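Local coordinates for protein BlEst2 (Bacillus licheniformis, PDB 6WPX) that probably hydrolyses ester bonds as a lipase or esterase of the alpha/beta-hydrolase type, and is autoinhibited by its C-terminal domain, at residues K201-A206 with A239-T245; V234-N238 with N278-A282; V116-K120 with H254-I258; L129-Y135 with H194-T200; K185-D189 with E478-N482. All blocks are in the same frame, centred on the assembly; numbering follows the deposited sequence.

The five contacts illustrate how chemistry follows position in a fold. Interactions 1 and 3 are buried and reach the same central sheet: interaction 1 extends it by a short parallel strand through backbone hydrogen bonds, while interaction 3 brings a tyrosine and a histidine together beside the probable active site. Interaction 2, at the surface, is almost wholly polar, yet it touches interaction 1 through Ala-239, Arg-240, Ala-244 and Thr-245. Partly buried, interactions 4 and 5 mix apolar packing with side-chain bonds to backbone oxygens; one ties a helix end to the loop entering strand 201-205, the other joins helix 181-191 to the C-terminal end of the modelled chain.

Interaction 1: residues K201-A206 with A239-T245; sequences KYFTLA and ARLPYAT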
# COMPACT_ATOMS: atom_id res chain seq x y z
N LYS A 201 -6.76 15.00 18.59
CA LYS A 201 -5.40 15.26 18.11
C LYS A 201 -4.87 13.97 17.48
O LYS A 201 -5.02 12.93 18.04
CB LYS A 201 -4.48 15.70 19.25
CG LYS A 201 -3.10 16.09 18.77
CD LYS A 201 -3.09 17.35 17.93
CE LYS A 201 -1.79 17.60 17.18
NZ LYS A 201 -0.88 16.44 17.22
N TYR A 202 -4.21 14.12 16.36
CA TYR A 202 -3.59 13.05 15.57
C TYR A 202 -2.09 13.20 15.48
O TYR A 202 -1.58 14.32 15.35
CB TYR A 202 -4.16 13.01 14.14
CG TYR A 202 -5.59 12.56 14.11
CD1 TYR A 202 -5.92 11.21 14.03
CD2 TYR A 202 -6.63 13.48 14.20
CE1 TYR A 202 -7.25 10.79 14.08
CE2 TYR A 202 -7.96 13.07 14.22
CZ TYR A 202 -8.27 11.73 14.15
OH TYR A 202 -9.57 11.33 14.17
N PHE A 203 -1.41 12.05 15.53
CA PHE A 203 0.04 11.91 15.38
C PHE A 203 0.27 10.80 14.40
O PHE A 203 -0.39 9.76 14.47
CB PHE A 203 0.71 11.53 16.70
CG PHE A 203 0.68 12.59 17.76
CD1 PHE A 203 -0.43 12.76 18.57
CD2 PHE A 203 1.78 13.43 17.96
CE1 PHE A 203 -0.45 13.74 19.57
CE2 PHE A 203 1.76 14.40 18.96
CZ PHE A 203 0.65 14.55 19.76
N THR A 204 1.23 10.98 13.51
CA THR A 204 1.55 9.91 12.57
C THR A 204 3.01 9.58 12.65
O THR A 204 3.84 10.46 12.80
CB THR A 204 1.15 10.23 11.11
OG1 THR A 204 2.03 11.22 10.60
CG2 THR A 204 -0.32 10.65 10.95
N LEU A 205 3.30 8.30 12.58
CA LEU A 205 4.65 7.76 12.49
C LEU A 205 4.70 7.05 11.15
O LEU A 205 3.70 6.47 10.70
CB LEU A 205 4.99 6.77 13.61
CG LEU A 205 5.68 7.38 14.85
CD1 LEU A 205 4.71 8.28 15.61
CD2 LEU A 205 6.17 6.26 15.79
N ALA A 206 5.86 7.11 10.51
CA ALA A 206 6.07 6.41 9.24
C ALA A 206 7.50 5.92 9.19
O ALA A 206 8.38 6.54 9.80
CB ALA A 206 5.78 7.33 8.06
N ALA A 239 1.37 8.08 4.49
CA ALA A 239 1.22 7.75 5.92
C ALA A 239 0.87 8.98 6.77
O ALA A 239 0.73 8.87 8.00
CB ALA A 239 2.49 7.09 6.43
N ARG A 240 0.70 10.14 6.12
CA ARG A 240 0.47 11.42 6.81
C ARG A 240 -0.96 11.92 6.75
O ARG A 240 -1.73 11.49 5.87
CB ARG A 240 1.40 12.52 6.24
CG ARG A 240 2.87 12.15 6.18
CD ARG A 240 3.35 11.53 7.49
NE ARG A 240 4.80 11.39 7.51
CZ ARG A 240 5.51 11.14 8.59
NH1 ARG A 240 4.91 10.99 9.77
NH2 ARG A 240 6.82 11.03 8.51
N LEU A 241 -1.31 12.84 7.68
CA LEU A 241 -2.57 13.56 7.73
C LEU A 241 -2.24 15.07 7.74
O LEU A 241 -1.28 15.48 8.41
CB LEU A 241 -3.44 13.19 8.94
CG LEU A 241 -4.04 11.78 8.95
CD1 LEU A 241 -4.60 11.45 10.33
CD2 LEU A 241 -5.14 11.65 7.90
N PRO A 242 -3.00 15.91 6.99
CA PRO A 242 -2.63 17.34 6.88
C PRO A 242 -2.64 18.15 8.18
O PRO A 242 -1.85 19.09 8.30
CB PRO A 242 -3.64 17.90 5.86
CG PRO A 242 -4.75 16.92 5.81
CD PRO A 242 -4.15 15.57 6.13
N TYR A 243 -3.48 17.79 9.14
CA TYR A 243 -3.64 18.51 10.42
C TYR A 243 -2.94 17.76 11.55
O TYR A 243 -3.08 18.15 12.70
CB TYR A 243 -5.14 18.60 10.75
CG TYR A 243 -5.88 17.34 10.36
CD1 TYR A 243 -5.85 16.20 11.17
CD2 TYR A 243 -6.55 17.25 9.14
CE1 TYR A 243 -6.47 15.02 10.77
CE2 TYR A 243 -7.17 16.08 8.74
CZ TYR A 243 -7.12 14.96 9.56
OH TYR A 243 -7.74 13.81 9.19
N ALA A 244 -2.26 16.65 11.24
CA ALA A 244 -1.62 15.87 12.30
C ALA A 244 -0.21 16.37 12.62
O ALA A 244 0.39 17.11 11.84
CB ALA A 244 -1.54 14.41 11.88
N THR A 245 0.32 15.92 13.77
CA THR A 245 1.72 16.10 14.08
C THR A 245 2.33 14.92 13.33
O THR A 245 2.10 13.76 13.68
CB THR A 245 2.01 16.02 15.57
OG1 THR A 245 1.41 17.15 16.20
CG2 THR A 245 3.51 16.01 15.86
O HOH W 1 -4.65 16.82 14.73
O HOH W 2 0.99 6.76 9.95
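Two backbone hydrogen bonds add a parallel edge strand to the central mixed sheet. Thr-245 N donates to Tyr-202 O (2.9 Å) and Thr-204 N to Thr-245 O (2.9 Å), giving a parallel bridge between Phe-203 and Thr-245. Polar side chains reinforce it: Lys-201 NZ reaches Thr-245 OG1 at 2.6 Å, and Arg-240 NH1 donates to Thr-204 OG1 at 3.0 Å, with Asn-246 a further partner of that hydroxyl and Leu-247 O bonded to Arg-240 NH2. One water links Tyr-202 N to Tyr-243 O. Among aromatic contacts, the edge of Tyr-243 meets the face of Tyr-202 in an offset edge-to-face pair, centroids 5.8 Å apart. Apolar packing completes the joint, with CB atoms of Tyr-202 and Ala-244, and of Ala-206 and Ala-239, each 3.7 Å apart. A type I turn spans Leu-241 to Ala-244. Strand 201-205 is thus flanked by strands 138-144 and 245-246, while helix 121-131 packs on Tyr-202 and Leu-241, and helix 181-191 on Leu-241 and Tyr-243.

Interaction 2: residues V234-N238 with N278-A282; sequences VTEKN and NETAA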
# COMPACT_ATOMS: atom_id res chain seq x y z
N VAL A 234 3.86 1.09 2.74
CA VAL A 234 3.18 2.39 2.70
C VAL A 234 4.23 3.45 2.44
O VAL A 234 5.30 3.39 3.05
CB VAL A 234 2.41 2.67 4.04
CG1 VAL A 234 1.64 3.99 3.96
CG2 VAL A 234 1.46 1.53 4.42
N THR A 235 3.92 4.43 1.58
CA THR A 235 4.85 5.55 1.34
C THR A 235 4.75 6.56 2.47
O THR A 235 3.68 6.73 3.05
CB THR A 235 4.63 6.21 -0.01
OG1 THR A 235 3.38 6.88 0.03
CG2 THR A 235 4.70 5.20 -1.19
N GLU A 236 5.86 7.25 2.78
CA GLU A 236 5.87 8.24 3.86
C GLU A 236 4.77 9.30 3.60
O GLU A 236 4.02 9.65 4.51
CB GLU A 236 7.28 8.87 3.97
CG GLU A 236 7.36 10.03 4.94
CD GLU A 236 7.00 11.41 4.41
OE1 GLU A 236 6.65 12.29 5.22
OE2 GLU A 236 7.05 11.60 3.17
N LYS A 237 4.67 9.80 2.35
CA LYS A 237 3.64 10.80 2.02
C LYS A 237 2.21 10.28 2.25
O LYS A 237 1.35 11.03 2.72
CB LYS A 237 3.82 11.34 0.59
CG LYS A 237 4.99 12.33 0.47
CD LYS A 237 4.69 13.71 1.12
CE LYS A 237 5.93 14.36 1.68
NZ LYS A 237 5.60 15.52 2.55
N ASN A 238 1.96 8.98 1.97
CA ASN A 238 0.63 8.43 2.17
C ASN A 238 0.36 8.03 3.60
O ASN A 238 -0.78 7.71 3.90
CB ASN A 238 0.36 7.27 1.19
CG ASN A 238 0.18 7.73 -0.24
OD1 ASN A 238 0.53 8.84 -0.62
ND2 ASN A 238 -0.43 6.91 -1.06
N ASN A 278 2.27 19.70 11.64
CA ASN A 278 3.44 20.01 10.82
C ASN A 278 3.38 19.20 9.55
O ASN A 278 2.82 18.11 9.54
CB ASN A 278 4.76 19.74 11.57
CG ASN A 278 5.02 18.27 11.78
OD1 ASN A 278 4.44 17.64 12.66
ND2 ASN A 278 5.87 17.68 10.94
N GLU A 279 4.02 19.72 8.50
CA GLU A 279 4.13 19.06 7.22
C GLU A 279 5.56 18.54 7.07
O GLU A 279 6.48 19.06 7.69
CB GLU A 279 3.83 20.08 6.11
CG GLU A 279 3.05 19.47 4.97
CD GLU A 279 2.89 20.32 3.72
OE1 GLU A 279 2.95 21.57 3.82
OE2 GLU A 279 2.67 19.72 2.64
N THR A 280 5.75 17.50 6.27
CA THR A 280 7.09 16.95 6.03
C THR A 280 7.55 17.47 4.67
O THR A 280 6.73 17.79 3.82
CB THR A 280 7.09 15.42 6.18
OG1 THR A 280 6.11 14.87 5.31
CG2 THR A 280 6.78 14.96 7.63
N ALA A 281 8.87 17.56 4.47
CA ALA A 281 9.47 18.10 3.25
C ALA A 281 9.37 17.20 2.02
O ALA A 281 9.60 15.99 2.11
CB ALA A 281 10.91 18.50 3.51
N ALA A 282 9.00 17.80 0.88
CA ALA A 282 8.82 17.12 -0.41
C ALA A 282 10.14 16.60 -0.96
O ALA A 282 10.40 15.39 -0.90
CB ALA A 282 8.18 18.06 -1.41
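Lys-237 leaves its backbone sideways, but its ammonium group ends beside Thr-280 and bonds two of that residue's atoms at once: Lys-237 NZ is 2.8 Å from Thr-280 O and 2.9 Å from Thr-280 OG1. The same hydroxyl donates to Glu-236 OE1 at 2.6 Å, so Thr-280 OG1 accepts from a lysine and gives to a glutamate. The joint is polar and lies at the surface; only 166 Å² is buried and the closest CA atoms, those of Lys-237 and Thr-280, remain 8.1 Å apart. Glu-236 also forms a salt bridge with Arg-240, coupling this surface network to the neighbouring buried contact of 201-206 with 239-245. The nearby backbone is shaped by an ST motif, in which Thr-235 OG1 accepts from Asn-238 N at 3.2 Å. The contact therefore joins two loops: 234-238, which packs on helix 152-157 through Thr-235 and Asn-238, and 278-282, which runs past strand 245-246, where Thr-280 touches Asn-246, on its way toward strand 290-297.

Interaction 3: residues V116-K120 with H254-I258; sequences VSYSK and HFSII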
# COMPACT_ATOMS: atom_id res chain seq x y z
N VAL A 116 -3.41 3.67 19.65
CA VAL A 116 -2.13 3.43 18.96
C VAL A 116 -2.54 2.44 17.90
O VAL A 116 -2.90 1.32 18.20
CB VAL A 116 -0.92 2.99 19.82
CG1 VAL A 116 0.26 2.59 18.90
CG2 VAL A 116 -0.49 4.14 20.74
N SER A 117 -2.59 2.92 16.66
CA SER A 117 -3.13 2.17 15.55
C SER A 117 -2.14 1.91 14.45
O SER A 117 -1.52 2.83 13.93
CB SER A 117 -4.35 2.89 15.01
OG SER A 117 -5.26 3.08 16.08
N TYR A 118 -2.08 0.67 14.02
CA TYR A 118 -1.16 0.25 12.98
C TYR A 118 -1.81 0.04 11.64
O TYR A 118 -2.85 -0.60 11.56
CB TYR A 118 -0.55 -1.08 13.44
CG TYR A 118 0.27 -1.86 12.41
CD1 TYR A 118 1.35 -1.27 11.76
CD2 TYR A 118 0.09 -3.23 12.26
CE1 TYR A 118 2.21 -2.01 10.96
CE2 TYR A 118 0.94 -3.99 11.46
CZ TYR A 118 1.99 -3.38 10.80
OH TYR A 118 2.79 -4.13 9.99
N SER A 119 -1.11 0.47 10.54
CA SER A 119 -1.52 0.18 9.16
C SER A 119 -2.99 0.60 8.95
O SER A 119 -3.35 1.68 9.42
CB SER A 119 -1.21 -1.30 8.86
OG SER A 119 -1.86 -1.92 7.76
N LYS A 120 -3.85 -0.24 8.36
CA LYS A 120 -5.26 0.09 8.17
C LYS A 120 -5.99 0.44 9.48
O LYS A 120 -7.01 1.14 9.45
CB LYS A 120 -5.97 -1.06 7.42
CG LYS A 120 -7.44 -0.76 7.16
CD LYS A 120 -8.13 -1.85 6.32
CE LYS A 120 -9.63 -1.63 6.39
NZ LYS A 120 -10.15 -2.12 7.68
N HIS A 254 7.69 -1.78 7.52
CA HIS A 254 6.30 -2.02 7.92
C HIS A 254 6.14 -3.05 9.04
O HIS A 254 5.18 -2.96 9.77
CB HIS A 254 5.44 -2.39 6.71
CG HIS A 254 4.00 -2.04 6.91
ND1 HIS A 254 3.59 -0.70 7.10
CD2 HIS A 254 2.92 -2.84 6.91
CE1 HIS A 254 2.28 -0.76 7.24
NE2 HIS A 254 1.84 -2.03 7.16
N PHE A 255 7.07 -4.01 9.17
CA PHE A 255 6.98 -4.99 10.25
C PHE A 255 7.62 -4.48 11.54
O PHE A 255 7.06 -4.66 12.60
CB PHE A 255 7.61 -6.35 9.86
CG PHE A 255 7.05 -7.02 8.63
CD1 PHE A 255 5.70 -6.88 8.30
CD2 PHE A 255 7.84 -7.83 7.84
CE1 PHE A 255 5.18 -7.51 7.17
CE2 PHE A 255 7.30 -8.48 6.72
CZ PHE A 255 5.98 -8.30 6.39
N SER A 256 8.79 -3.84 11.44
CA SER A 256 9.50 -3.38 12.63
C SER A 256 8.83 -2.19 13.38
O SER A 256 9.10 -1.97 14.56
CB SER A 256 10.95 -3.08 12.30
OG SER A 256 11.07 -1.83 11.64
N ILE A 257 8.00 -1.41 12.68
CA ILE A 257 7.34 -0.21 13.23
C ILE A 257 6.39 -0.54 14.41
O ILE A 257 6.05 0.36 15.18
CB ILE A 257 6.65 0.62 12.12
CG1 ILE A 257 6.47 2.10 12.56
CG2 ILE A 257 5.31 -0.02 11.65
CD1 ILE A 257 5.95 3.05 11.44
N ILE A 258 5.97 -1.79 14.55
CA ILE A 258 5.10 -2.17 15.67
C ILE A 258 5.83 -2.89 16.78
O ILE A 258 5.19 -3.28 17.76
CB ILE A 258 3.83 -2.96 15.26
CG1 ILE A 258 4.17 -4.27 14.52
CG2 ILE A 258 2.93 -2.03 14.47
CD1 ILE A 258 3.01 -5.32 14.56
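A strand that ends in a sharp turn faces a short 3-10 segment. Residues 116-118 are extended, and then Ser-119 takes the strained backbone angles phi 53° and psi -132°, as the nucleophile of an alpha/beta hydrolase does at its elbow. Across from it, His-254 and Phe-255 lead into the 3-10 segment 256-258; the CA atoms of Tyr-118 and Ile-258 lie 7.2 Å apart. Tyr-118 fills this gap. Its ring is held between two groups: Ile-258 CG2 sits over one face, 3.4 Å from the ring centroid in a CH-pi contact, and the His-254 ring forms an offset stack on the opposite face, with centroids 5.0 Å apart and planes at 30°. At the ring edge, Tyr-118 OH donates to His-254 O at 2.7 Å, so that the tyrosine meets His-254 through its carbonyl as well as its ring. The imidazole comes close to the serine: His-254 NE2 is 3.6 Å from Ser-119 CB, while His-254 ND1 is hydrogen-bonded to Asp-231. Serine, histidine and aspartate so placed are consistent with a catalytic triad. The elbow emerges from strand 113-118, which lies between strands 50-53 and 138-144, and leads into helix 121-131; beyond Tyr-118, the 3-10 segment runs on toward helix 260-267.

Interaction 4: residues L129-Y135 with H194-T200; sequences LIHHNAY and HPNRLKT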
# COMPACT_ATOMS: atom_id res chain seq x y z
N LEU A 129 -13.82 7.38 15.28
CA LEU A 129 -13.94 8.69 15.94
C LEU A 129 -14.78 9.71 15.20
O LEU A 129 -15.61 10.37 15.82
CB LEU A 129 -12.54 9.25 16.21
CG LEU A 129 -11.94 8.87 17.56
CD1 LEU A 129 -11.62 7.42 17.64
CD2 LEU A 129 -10.69 9.62 17.79
N ILE A 130 -14.54 9.87 13.90
CA ILE A 130 -15.21 10.90 13.11
C ILE A 130 -16.59 10.47 12.60
O ILE A 130 -17.56 11.19 12.83
CB ILE A 130 -14.25 11.37 11.98
CG1 ILE A 130 -13.04 12.13 12.61
CG2 ILE A 130 -14.99 12.20 10.91
CD1 ILE A 130 -11.80 12.31 11.76
N HIS A 131 -16.69 9.34 11.93
CA HIS A 131 -17.94 8.89 11.32
C HIS A 131 -18.81 8.04 12.27
O HIS A 131 -19.99 7.83 11.98
CB HIS A 131 -17.65 8.18 9.99
CG HIS A 131 -16.87 9.03 9.04
ND1 HIS A 131 -17.39 10.19 8.51
CD2 HIS A 131 -15.61 8.87 8.57
CE1 HIS A 131 -16.46 10.68 7.71
NE2 HIS A 131 -15.37 9.92 7.72
N HIS A 132 -18.26 7.58 13.41
CA HIS A 132 -19.05 6.77 14.35
C HIS A 132 -19.02 7.35 15.74
O HIS A 132 -19.27 6.64 16.72
CB HIS A 132 -18.64 5.29 14.30
CG HIS A 132 -18.89 4.69 12.97
ND1 HIS A 132 -17.92 4.71 11.98
CD2 HIS A 132 -20.03 4.16 12.46
CE1 HIS A 132 -18.49 4.17 10.92
NE2 HIS A 132 -19.75 3.81 11.16
N ASN A 133 -18.67 8.64 15.83
CA ASN A 133 -18.67 9.47 17.05
C ASN A 133 -17.93 8.88 18.27
O ASN A 133 -18.30 9.18 19.41
CB ASN A 133 -20.12 9.82 17.43
CG ASN A 133 -20.90 10.38 16.27
OD1 ASN A 133 -20.54 11.41 15.70
ND2 ASN A 133 -21.93 9.67 15.84
N ALA A 134 -16.88 8.06 18.04
CA ALA A 134 -16.08 7.50 19.14
C ALA A 134 -15.15 8.53 19.80
O ALA A 134 -14.52 8.21 20.81
CB ALA A 134 -15.27 6.30 18.67
N TYR A 135 -15.08 9.78 19.26
CA TYR A 135 -14.22 10.83 19.83
C TYR A 135 -14.50 11.05 21.34
O TYR A 135 -13.60 11.44 22.07
CB TYR A 135 -14.31 12.16 19.03
CG TYR A 135 -15.65 12.85 19.15
CD1 TYR A 135 -15.90 13.75 20.18
CD2 TYR A 135 -16.67 12.60 18.24
CE1 TYR A 135 -17.16 14.35 20.32
CE2 TYR A 135 -17.91 13.22 18.35
CZ TYR A 135 -18.15 14.08 19.40
OH TYR A 135 -19.38 14.69 19.46
N HIS A 194 -14.78 17.19 8.17
CA HIS A 194 -15.94 16.79 8.97
C HIS A 194 -15.78 17.52 10.33
O HIS A 194 -14.66 17.54 10.86
CB HIS A 194 -15.93 15.27 9.20
CG HIS A 194 -17.19 14.72 9.83
ND1 HIS A 194 -17.48 14.92 11.18
CD2 HIS A 194 -18.18 13.98 9.27
CE1 HIS A 194 -18.65 14.33 11.38
NE2 HIS A 194 -19.10 13.74 10.27
N PRO A 195 -16.86 18.08 10.92
CA PRO A 195 -16.71 18.77 12.23
C PRO A 195 -16.06 17.92 13.33
O PRO A 195 -15.34 18.46 14.16
CB PRO A 195 -18.14 19.18 12.60
CG PRO A 195 -18.91 19.14 11.35
CD PRO A 195 -18.25 18.15 10.42
N ASN A 196 -16.27 16.59 13.31
CA ASN A 196 -15.68 15.71 14.34
C ASN A 196 -14.16 15.59 14.29
O ASN A 196 -13.56 15.19 15.28
CB ASN A 196 -16.34 14.33 14.33
CG ASN A 196 -17.70 14.31 14.98
OD1 ASN A 196 -18.11 15.26 15.66
ND2 ASN A 196 -18.43 13.22 14.80
N ARG A 197 -13.54 15.90 13.13
CA ARG A 197 -12.09 15.79 12.93
C ARG A 197 -11.31 16.64 13.93
O ARG A 197 -10.32 16.17 14.47
CB ARG A 197 -11.71 16.14 11.48
CG ARG A 197 -10.23 15.91 11.15
CD ARG A 197 -9.39 17.15 11.43
NE ARG A 197 -9.63 18.19 10.43
CZ ARG A 197 -9.09 19.40 10.42
NH1 ARG A 197 -9.36 20.24 9.44
NH2 ARG A 197 -8.30 19.79 11.42
N LEU A 198 -11.77 17.88 14.16
CA LEU A 198 -11.16 18.86 15.06
C LEU A 198 -11.18 18.46 16.54
O LEU A 198 -10.43 19.04 17.32
CB LEU A 198 -11.89 20.21 14.92
CG LEU A 198 -11.74 20.94 13.59
CD1 LEU A 198 -12.90 21.89 13.36
CD2 LEU A 198 -10.38 21.65 13.49
N LYS A 199 -12.02 17.51 16.91
CA LYS A 199 -12.21 17.11 18.32
C LYS A 199 -11.13 16.16 18.84
O LYS A 199 -11.22 15.79 20.01
CB LYS A 199 -13.61 16.53 18.49
CG LYS A 199 -14.72 17.52 18.22
CD LYS A 199 -16.06 16.99 18.55
CE LYS A 199 -17.17 17.72 17.84
NZ LYS A 199 -18.47 17.06 18.06
N THR A 200 -10.21 15.73 17.99
CA THR A 200 -9.16 14.78 18.42
C THR A 200 -7.81 15.14 17.79
O THR A 200 -7.76 15.54 16.65
CB THR A 200 -9.49 13.32 18.13
OG1 THR A 200 -10.88 13.02 18.21
CG2 THR A 200 -8.68 12.37 18.97
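Side-chain conformation shapes the join between the end of helix 121-131 and residues 194-200. Asn-196, in the m rotamer, directs ND2 to two oxygens, Ile-130 O at 3.0 Å and Asn-133 OD1 at 2.9 Å, while its OD1 accepts from Lys-199 NZ at 3.0 Å. Asn-133, whose backbone is left-handed (phi 51°, psi 30°) just past the helix, brings OD1 within reach. In the alpha/beta-hydrolase fold, the helix following the nucleophile elbow packs against the central sheet; here that is probably helix 121-131, and residues 194-200 return the chain to sheet strand 201-205. Ile-130, chi1 m and chi2 t, sets CG2 over the face of His-194, 3.8 Å from its centroid, and CD1 3.8 Å from Arg-197 CB. His-194 is t, and its ND1 accepts from Asn-196 N at 3.0 Å. Tyr-135, in the p rotamer, offers a ring face to Lys-199 CD, 3.7 Å from its centroid; the extended lysine also makes a weak hydrogen bond from NZ to Tyr-135 OH at 2.9 Å.

Interaction 5: residues K185-D189 with E478-N482; sequences KSFRD and EKFEN
Build residues 185-189 as one turn of regular alpha helix, inside helix 181-191, with Asp-189 N bonded to Lys-185 O at 3.0 Å. Against it set 478-482 as an extended chain whose Phe-480 CA is 5.6 Å from Lys-185 CA, the nearest CA pair of the two segments. Glu-478 (phi -73°, psi 131°) brings the chain in, and Lys-479 (-97°, 134°) begins the short strand 479-480, packing its side chain on Ile-471 of strand 462-473. Phe-480 (-122°, 114°; chi1 m, chi2 87°) is the centre of the joint. Its CB lies 3.8 Å from Lys-185 CG, one ring face receives Ser-186 CA in a CH-pi contact 4.0 Å from the centroid, and its CE2 is 3.6 Å from Asp-189 CB; its backbone is hydrogen-bonded to that of Tyr-472 in strand 462-473. Glu-481 (-146°, 131°) turns its CB away from the helix but offers its carbonyl: Lys-185, with chi angles t, p, t, m, curls so that NZ donates to Glu-481 O at 2.9 Å, while the carboxylate pairs with Arg-469. Asn-482 CA lies 4.2 Å from Lys-185 CD. Helix 181-191 of the alpha/beta-hydrolase part thus packs against the outermost strand of a C-terminal-domain sheet. The contact, 297 Å², is mainly ring and aliphatic packing with a single lysine-to-carbonyl hydrogen bond, so it depends little on the side chain of Glu-481.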
# COMPACT_ATOMS: atom_id res chain seq x y z
N LYS A 185 -8.73 8.69 -1.38
CA LYS A 185 -8.82 10.12 -1.70
C LYS A 185 -10.22 10.64 -1.35
O LYS A 185 -10.36 11.71 -0.76
CB LYS A 185 -8.47 10.40 -3.18
CG LYS A 185 -8.53 11.88 -3.59
CD LYS A 185 -7.27 12.64 -3.23
CE LYS A 185 -7.33 14.11 -3.58
NZ LYS A 185 -7.00 14.37 -5.00
N SER A 186 -11.25 9.85 -1.70
CA SER A 186 -12.65 10.14 -1.40
C SER A 186 -12.86 10.08 0.14
O SER A 186 -13.46 10.99 0.69
CB SER A 186 -13.53 9.13 -2.11
OG SER A 186 -14.89 9.25 -1.74
N PHE A 187 -12.32 9.04 0.83
CA PHE A 187 -12.42 8.95 2.30
C PHE A 187 -11.80 10.20 2.93
O PHE A 187 -12.42 10.78 3.81
CB PHE A 187 -11.75 7.67 2.85
CG PHE A 187 -11.84 7.55 4.36
CD1 PHE A 187 -13.00 7.07 4.97
CD2 PHE A 187 -10.79 7.96 5.18
CE1 PHE A 187 -13.10 7.01 6.37
CE2 PHE A 187 -10.89 7.90 6.57
CZ PHE A 187 -12.04 7.41 7.16
N ARG A 188 -10.62 10.64 2.45
CA ARG A 188 -9.95 11.86 2.92
C ARG A 188 -10.88 13.07 2.75
O ARG A 188 -11.07 13.84 3.69
CB ARG A 188 -8.63 12.11 2.14
CG ARG A 188 -7.51 11.12 2.47
CD ARG A 188 -6.56 11.60 3.58
NE ARG A 188 -7.29 11.85 4.82
CZ ARG A 188 -7.68 10.92 5.67
NH1 ARG A 188 -8.43 11.23 6.71
NH2 ARG A 188 -7.31 9.65 5.50
N ASP A 189 -11.51 13.19 1.57
CA ASP A 189 -12.44 14.28 1.27
C ASP A 189 -13.63 14.37 2.25
O ASP A 189 -14.01 15.47 2.64
CB ASP A 189 -12.91 14.19 -0.18
CG ASP A 189 -13.83 15.34 -0.57
OD1 ASP A 189 -13.31 16.44 -0.86
OD2 ASP A 189 -15.06 15.16 -0.53
N GLU A 478 -18.18 13.17 -9.27
CA GLU A 478 -16.91 13.75 -8.81
C GLU A 478 -15.85 12.65 -8.82
O GLU A 478 -16.10 11.57 -8.30
CB GLU A 478 -17.04 14.31 -7.38
CG GLU A 478 -17.91 15.54 -7.24
CD GLU A 478 -18.14 15.94 -5.79
OE1 GLU A 478 -17.15 16.18 -5.07
OE2 GLU A 478 -19.32 16.02 -5.38
N LYS A 479 -14.68 12.95 -9.42
CA LYS A 479 -13.53 12.04 -9.56
C LYS A 479 -12.51 12.29 -8.44
O LYS A 479 -12.12 13.43 -8.18
CB LYS A 479 -12.84 12.21 -10.93
CG LYS A 479 -13.78 12.30 -12.13
CD LYS A 479 -13.11 12.98 -13.34
CE LYS A 479 -12.86 11.98 -14.41
NZ LYS A 479 -12.46 12.63 -15.68
N PHE A 480 -12.04 11.19 -7.82
CA PHE A 480 -11.05 11.18 -6.75
C PHE A 480 -9.86 10.35 -7.16
O PHE A 480 -9.98 9.13 -7.41
CB PHE A 480 -11.66 10.69 -5.42
CG PHE A 480 -12.81 11.54 -4.95
CD1 PHE A 480 -14.10 11.30 -5.39
CD2 PHE A 480 -12.60 12.61 -4.08
CE1 PHE A 480 -15.16 12.11 -4.97
CE2 PHE A 480 -13.66 13.41 -3.66
CZ PHE A 480 -14.93 13.15 -4.09
N GLU A 481 -8.73 11.03 -7.33
CA GLU A 481 -7.47 10.43 -7.75
C GLU A 481 -6.37 11.18 -7.07
O GLU A 481 -6.34 12.42 -7.10
CB GLU A 481 -7.30 10.50 -9.27
CG GLU A 481 -6.14 9.67 -9.78
CD GLU A 481 -5.95 9.71 -11.28
OE1 GLU A 481 -6.73 10.41 -11.97
OE2 GLU A 481 -5.00 9.06 -11.78
N ASN A 482 -5.45 10.42 -6.47
CA ASN A 482 -4.32 10.99 -5.75
C ASN A 482 -3.16 11.32 -6.70
O ASN A 482 -2.86 10.54 -7.60
CB ASN A 482 -3.87 10.04 -4.64
CG ASN A 482 -3.10 10.70 -3.53
OD1 ASN A 482 -3.05 11.93 -3.38
ND2 ASN A 482 -2.51 9.87 -2.69